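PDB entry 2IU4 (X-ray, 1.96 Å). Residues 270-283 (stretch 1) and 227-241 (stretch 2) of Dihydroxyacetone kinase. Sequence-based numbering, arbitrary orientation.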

# COMPACT_ATOMS: atom_id res chain seq x y z
N SER B 270 -10.13 10.46 -2.22
CA SER B 270 -11.17 11.39 -2.69
C SER B 270 -12.51 10.65 -2.75
O SER B 270 -13.54 11.21 -2.36
CB SER B 270 -10.83 11.90 -4.10
OG SER B 270 -9.56 12.54 -4.12
N PHE B 271 -12.51 9.42 -3.25
CA PHE B 271 -13.74 8.61 -3.34
C PHE B 271 -14.26 8.28 -1.93
O PHE B 271 -15.46 8.40 -1.66
CB PHE B 271 -13.50 7.28 -4.08
CG PHE B 271 -14.77 6.62 -4.59
CD1 PHE B 271 -15.50 7.19 -5.64
CD2 PHE B 271 -15.23 5.44 -4.04
CE1 PHE B 271 -16.64 6.59 -6.13
CE2 PHE B 271 -16.42 4.82 -4.53
CZ PHE B 271 -17.11 5.41 -5.58
N GLN B 272 -13.35 7.88 -1.04
CA GLN B 272 -13.71 7.64 0.36
C GLN B 272 -14.43 8.85 0.96
O GLN B 272 -15.42 8.69 1.65
CB GLN B 272 -12.50 7.35 1.25
CG GLN B 272 -12.90 6.89 2.66
CD GLN B 272 -12.68 7.92 3.75
OE1 GLN B 272 -12.64 7.59 4.93
NE2 GLN B 272 -12.58 9.18 3.37
N TYR B 273 -13.91 10.04 0.71
CA TYR B 273 -14.56 11.27 1.19
C TYR B 273 -15.97 11.43 0.62
O TYR B 273 -16.93 11.73 1.34
CB TYR B 273 -13.71 12.50 0.84
CG TYR B 273 -14.40 13.78 1.28
CD1 TYR B 273 -14.43 14.15 2.63
CD2 TYR B 273 -15.02 14.59 0.36
CE1 TYR B 273 -15.08 15.32 3.04
CE2 TYR B 273 -15.67 15.76 0.75
CZ TYR B 273 -15.69 16.11 2.09
OH TYR B 273 -16.33 17.26 2.46
N ASP B 274 -16.12 11.25 -0.69
CA ASP B 274 -17.46 11.39 -1.29
C ASP B 274 -18.43 10.37 -0.67
O ASP B 274 -19.58 10.69 -0.36
CB ASP B 274 -17.46 11.17 -2.80
CG ASP B 274 -16.68 12.21 -3.55
OD1 ASP B 274 -16.66 13.38 -3.13
OD2 ASP B 274 -16.08 11.84 -4.58
N VAL B 275 -17.96 9.14 -0.50
CA VAL B 275 -18.78 8.10 0.11
C VAL B 275 -19.12 8.37 1.57
O VAL B 275 -20.27 8.19 2.00
CB VAL B 275 -18.09 6.73 -0.02
CG1 VAL B 275 -18.82 5.69 0.82
CG2 VAL B 275 -18.03 6.34 -1.51
N MET B 276 -18.14 8.82 2.34
CA MET B 276 -18.36 9.14 3.75
C MET B 276 -19.36 10.27 3.88
O MET B 276 -20.21 10.27 4.76
CB MET B 276 -17.03 9.57 4.39
CG MET B 276 -16.05 8.41 4.55
SD MET B 276 -16.55 7.40 5.95
CE MET B 276 -15.59 8.18 7.24
N ARG B 277 -19.29 11.26 3.01
CA ARG B 277 -20.30 12.34 3.08
C ARG B 277 -21.70 11.80 2.78
O ARG B 277 -22.69 12.21 3.42
CB ARG B 277 -19.90 13.50 2.16
CG ARG B 277 -18.85 14.40 2.83
CD ARG B 277 -19.60 15.49 3.67
NE ARG B 277 -18.86 16.75 3.72
CZ ARG B 277 -19.31 17.89 4.24
NH1 ARG B 277 -20.52 17.97 4.78
NH2 ARG B 277 -18.53 18.97 4.22
N LEU B 278 -21.81 10.87 1.84
CA LEU B 278 -23.14 10.32 1.53
C LEU B 278 -23.65 9.49 2.72
O LEU B 278 -24.81 9.54 3.08
CB LEU B 278 -23.09 9.43 0.28
CG LEU B 278 -22.82 10.14 -1.05
CD1 LEU B 278 -22.57 9.14 -2.16
CD2 LEU B 278 -23.90 11.16 -1.41
N LEU B 279 -22.78 8.71 3.33
CA LEU B 279 -23.22 7.87 4.43
C LEU B 279 -23.56 8.74 5.63
O LEU B 279 -24.45 8.42 6.42
CB LEU B 279 -22.13 6.85 4.79
CG LEU B 279 -21.72 5.90 3.67
CD1 LEU B 279 -20.54 5.01 4.10
CD2 LEU B 279 -22.90 5.03 3.28
N GLU B 280 -22.87 9.87 5.76
CA GLU B 280 -23.28 10.89 6.73
C GLU B 280 -24.68 11.43 6.48
O GLU B 280 -25.48 11.57 7.41
CB GLU B 280 -22.32 12.09 6.72
CG GLU B 280 -20.98 11.84 7.41
CD GLU B 280 -20.03 13.04 7.30
OE1 GLU B 280 -18.80 12.82 7.21
OE2 GLU B 280 -20.50 14.20 7.30
N LEU B 281 -24.99 11.77 5.23
CA LEU B 281 -26.32 12.28 4.91
C LEU B 281 -27.34 11.20 5.24
O LEU B 281 -28.48 11.50 5.55
CB LEU B 281 -26.44 12.64 3.43
CG LEU B 281 -25.50 13.69 2.82
CD1 LEU B 281 -25.88 13.87 1.35
CD2 LEU B 281 -25.70 15.00 3.57
N GLU B 282 -26.92 9.94 5.15
CA GLU B 282 -27.82 8.81 5.39
C GLU B 282 -27.97 8.50 6.87
O GLU B 282 -28.76 7.61 7.24
CB GLU B 282 -27.33 7.55 4.65
CG GLU B 282 -27.49 7.60 3.14
CD GLU B 282 -28.94 7.40 2.70
OE1 GLU B 282 -29.36 8.00 1.69
OE2 GLU B 282 -29.66 6.63 3.36
N GLY B 283 -27.23 9.21 7.73
CA GLY B 283 -27.43 9.11 9.18
C GLY B 283 -26.53 8.05 9.81
O GLY B 283 -26.70 7.68 10.96
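Stretch 2 (227-241) GSERIAIELVNKLKA

Stretch 2 is helical from Ser228 to Ala241, and the helix continues later in the chain. Gly227 holds the N-cap position, and its O accepts the first helical bond from Ile231 N at 3.2 Å. Stretch 1 is helical from Ser270, in a helix begun earlier in the chain, to Leu281, then ends in a Schellman motif. There Gly283 takes a positive phi of 92°, and its N bonds to Glu280 O at 3.0 Å.

The two helices run in broadly the same direction. Their axes cross at -50° and approach to 9.5 Å. The backbones come closest where Val275 CA lies 5.9 Å from Ala232 CA. The small side chain of Ala232 points toward stretch 1. Ala232 CB lies 3.8 Å from Val275 CG2 and 3.8 Å from Leu278 CD1.

Two knobs of stretch 1 fit into holes on stretch 2. Phe271 sits among Ser228, Ile231, Ala232 and Leu235. Its CB leaves sideways, but the ring end reaches in. Phe271 CZ is 3.7 Å from Ile231 CG2 and 3.9 Å from Leu235 CD1. Ser228 O meets the ring edge, 3.6 Å from Phe271 CE1. Leu278 sits among Glu229, Ala232, Ile233 and Val236. Leu278 CD1 is 3.9 Å from Ile233 CG1, and Leu278 CD2 is 3.7 Å from Glu229 OE2. Val236 extends the apolar contact, with its CG1 4.0 Å from Leu279 CD2.

Polar contacts join the apolar ones. Asp274 OD1 and Glu229 OE1 are like-charged neighbours at 3.5 Å. Water 1 links the same two residues, donating to Glu229 OE2 and to the backbone Asp274 O, each 2.7 Å from the water O. Near the C-terminal end of stretch 1, Lys240 NZ donates to Glu282 OE2 at 3.0 Å. This hydrogen bond is part of a salt bridge.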

# COMPACT_ATOMS: atom_id res chain seq x y z
N GLY B 227 -19.31 10.58 -13.83
CA GLY B 227 -18.52 11.26 -12.81
C GLY B 227 -18.39 10.41 -11.57
O GLY B 227 -19.20 9.53 -11.32
N SER B 228 -17.36 10.67 -10.77
CA SER B 228 -17.10 9.84 -9.61
C SER B 228 -18.26 9.93 -8.61
O SER B 228 -18.59 8.96 -7.94
CB SER B 228 -15.80 10.27 -8.92
OG SER B 228 -15.88 11.65 -8.60
N GLU B 229 -18.89 11.10 -8.49
CA GLU B 229 -19.95 11.20 -7.48
C GLU B 229 -21.09 10.24 -7.80
O GLU B 229 -21.65 9.59 -6.92
CB GLU B 229 -20.51 12.63 -7.39
CG GLU B 229 -21.55 12.76 -6.28
CD GLU B 229 -20.93 12.74 -4.89
OE1 GLU B 229 -19.68 12.80 -4.81
OE2 GLU B 229 -21.68 12.66 -3.89
N ARG B 230 -21.46 10.16 -9.08
CA ARG B 230 -22.57 9.30 -9.48
C ARG B 230 -22.21 7.82 -9.35
O ARG B 230 -23.07 6.95 -9.15
CB ARG B 230 -22.96 9.62 -10.91
CG ARG B 230 -23.68 10.96 -11.02
CD ARG B 230 -24.98 11.01 -10.21
NE ARG B 230 -25.63 12.31 -10.34
CZ ARG B 230 -26.94 12.51 -10.34
NH1 ARG B 230 -27.77 11.49 -10.22
NH2 ARG B 230 -27.42 13.74 -10.46
N ILE B 231 -20.92 7.53 -9.47
CA ILE B 231 -20.45 6.20 -9.14
C ILE B 231 -20.66 5.88 -7.66
O ILE B 231 -21.19 4.82 -7.32
CB ILE B 231 -18.99 6.03 -9.49
CG1 ILE B 231 -18.81 6.11 -11.01
CG2 ILE B 231 -18.52 4.68 -8.97
CD1 ILE B 231 -17.37 5.84 -11.41
N ALA B 232 -20.26 6.78 -6.76
CA ALA B 232 -20.51 6.55 -5.32
C ALA B 232 -22.00 6.42 -5.03
O ALA B 232 -22.42 5.58 -4.25
CB ALA B 232 -19.92 7.69 -4.48
N ILE B 233 -22.81 7.26 -5.66
CA ILE B 233 -24.25 7.22 -5.42
C ILE B 233 -24.81 5.87 -5.85
O ILE B 233 -25.65 5.30 -5.18
CB ILE B 233 -24.99 8.37 -6.13
CG1 ILE B 233 -24.67 9.69 -5.42
CG2 ILE B 233 -26.50 8.15 -6.08
CD1 ILE B 233 -24.86 10.92 -6.28
N GLU B 234 -24.33 5.35 -6.98
CA GLU B 234 -24.81 4.05 -7.43
C GLU B 234 -24.45 2.96 -6.43
O GLU B 234 -25.30 2.14 -6.07
CB GLU B 234 -24.32 3.73 -8.84
CG GLU B 234 -24.44 2.25 -9.21
CD GLU B 234 -25.75 1.89 -9.88
OE1 GLU B 234 -26.73 2.65 -9.77
OE2 GLU B 234 -25.79 0.81 -10.52
N LEU B 235 -23.20 2.93 -5.98
CA LEU B 235 -22.74 1.86 -5.09
C LEU B 235 -23.50 1.96 -3.79
O LEU B 235 -23.94 0.95 -3.23
CB LEU B 235 -21.23 1.95 -4.82
CG LEU B 235 -20.27 1.70 -5.98
CD1 LEU B 235 -18.78 1.86 -5.60
CD2 LEU B 235 -20.50 0.35 -6.63
N VAL B 236 -23.66 3.17 -3.28
CA VAL B 236 -24.32 3.35 -1.99
C VAL B 236 -25.81 3.08 -2.12
O VAL B 236 -26.40 2.51 -1.22
CB VAL B 236 -24.06 4.75 -1.39
CG1 VAL B 236 -24.91 4.97 -0.13
CG2 VAL B 236 -22.57 4.93 -1.07
N ASN B 237 -26.42 3.48 -3.23
CA ASN B 237 -27.80 3.11 -3.52
C ASN B 237 -28.02 1.60 -3.44
O ASN B 237 -28.98 1.13 -2.80
CB ASN B 237 -28.26 3.64 -4.89
CG ASN B 237 -29.57 2.99 -5.36
OD1 ASN B 237 -29.55 1.99 -6.06
ND2 ASN B 237 -30.70 3.57 -4.97
N LYS B 238 -27.15 0.84 -4.09
CA LYS B 238 -27.28 -0.61 -4.09
C LYS B 238 -27.03 -1.24 -2.74
O LYS B 238 -27.74 -2.17 -2.33
CB LYS B 238 -26.33 -1.21 -5.12
CG LYS B 238 -26.68 -0.89 -6.54
CD LYS B 238 -28.09 -1.36 -6.89
CE LYS B 238 -28.46 -0.97 -8.30
NZ LYS B 238 -29.72 -1.68 -8.71
N LEU B 239 -26.02 -0.74 -2.04
CA LEU B 239 -25.72 -1.25 -0.71
C LEU B 239 -26.89 -0.96 0.21
O LEU B 239 -27.29 -1.79 1.02
CB LEU B 239 -24.46 -0.57 -0.18
CG LEU B 239 -23.17 -1.19 -0.75
CD1 LEU B 239 -21.98 -0.23 -0.57
CD2 LEU B 239 -22.90 -2.51 -0.03
N LYS B 240 -27.45 0.24 0.09
CA LYS B 240 -28.60 0.60 0.91
C LYS B 240 -29.74 -0.38 0.70
O LYS B 240 -30.39 -0.81 1.65
CB LYS B 240 -29.09 2.02 0.56
CG LYS B 240 -30.28 2.43 1.41
CD LYS B 240 -30.51 3.93 1.31
CE LYS B 240 -31.91 4.25 1.79
NZ LYS B 240 -31.79 4.57 3.23
N ALA B 241 -30.00 -0.73 -0.55
CA ALA B 241 -31.13 -1.58 -0.88
C ALA B 241 -30.97 -2.96 -0.24
O ALA B 241 -31.97 -3.61 0.08
CB ALA B 241 -31.29 -1.70 -2.38
O HOH W 1 -20.57 12.96 -1.46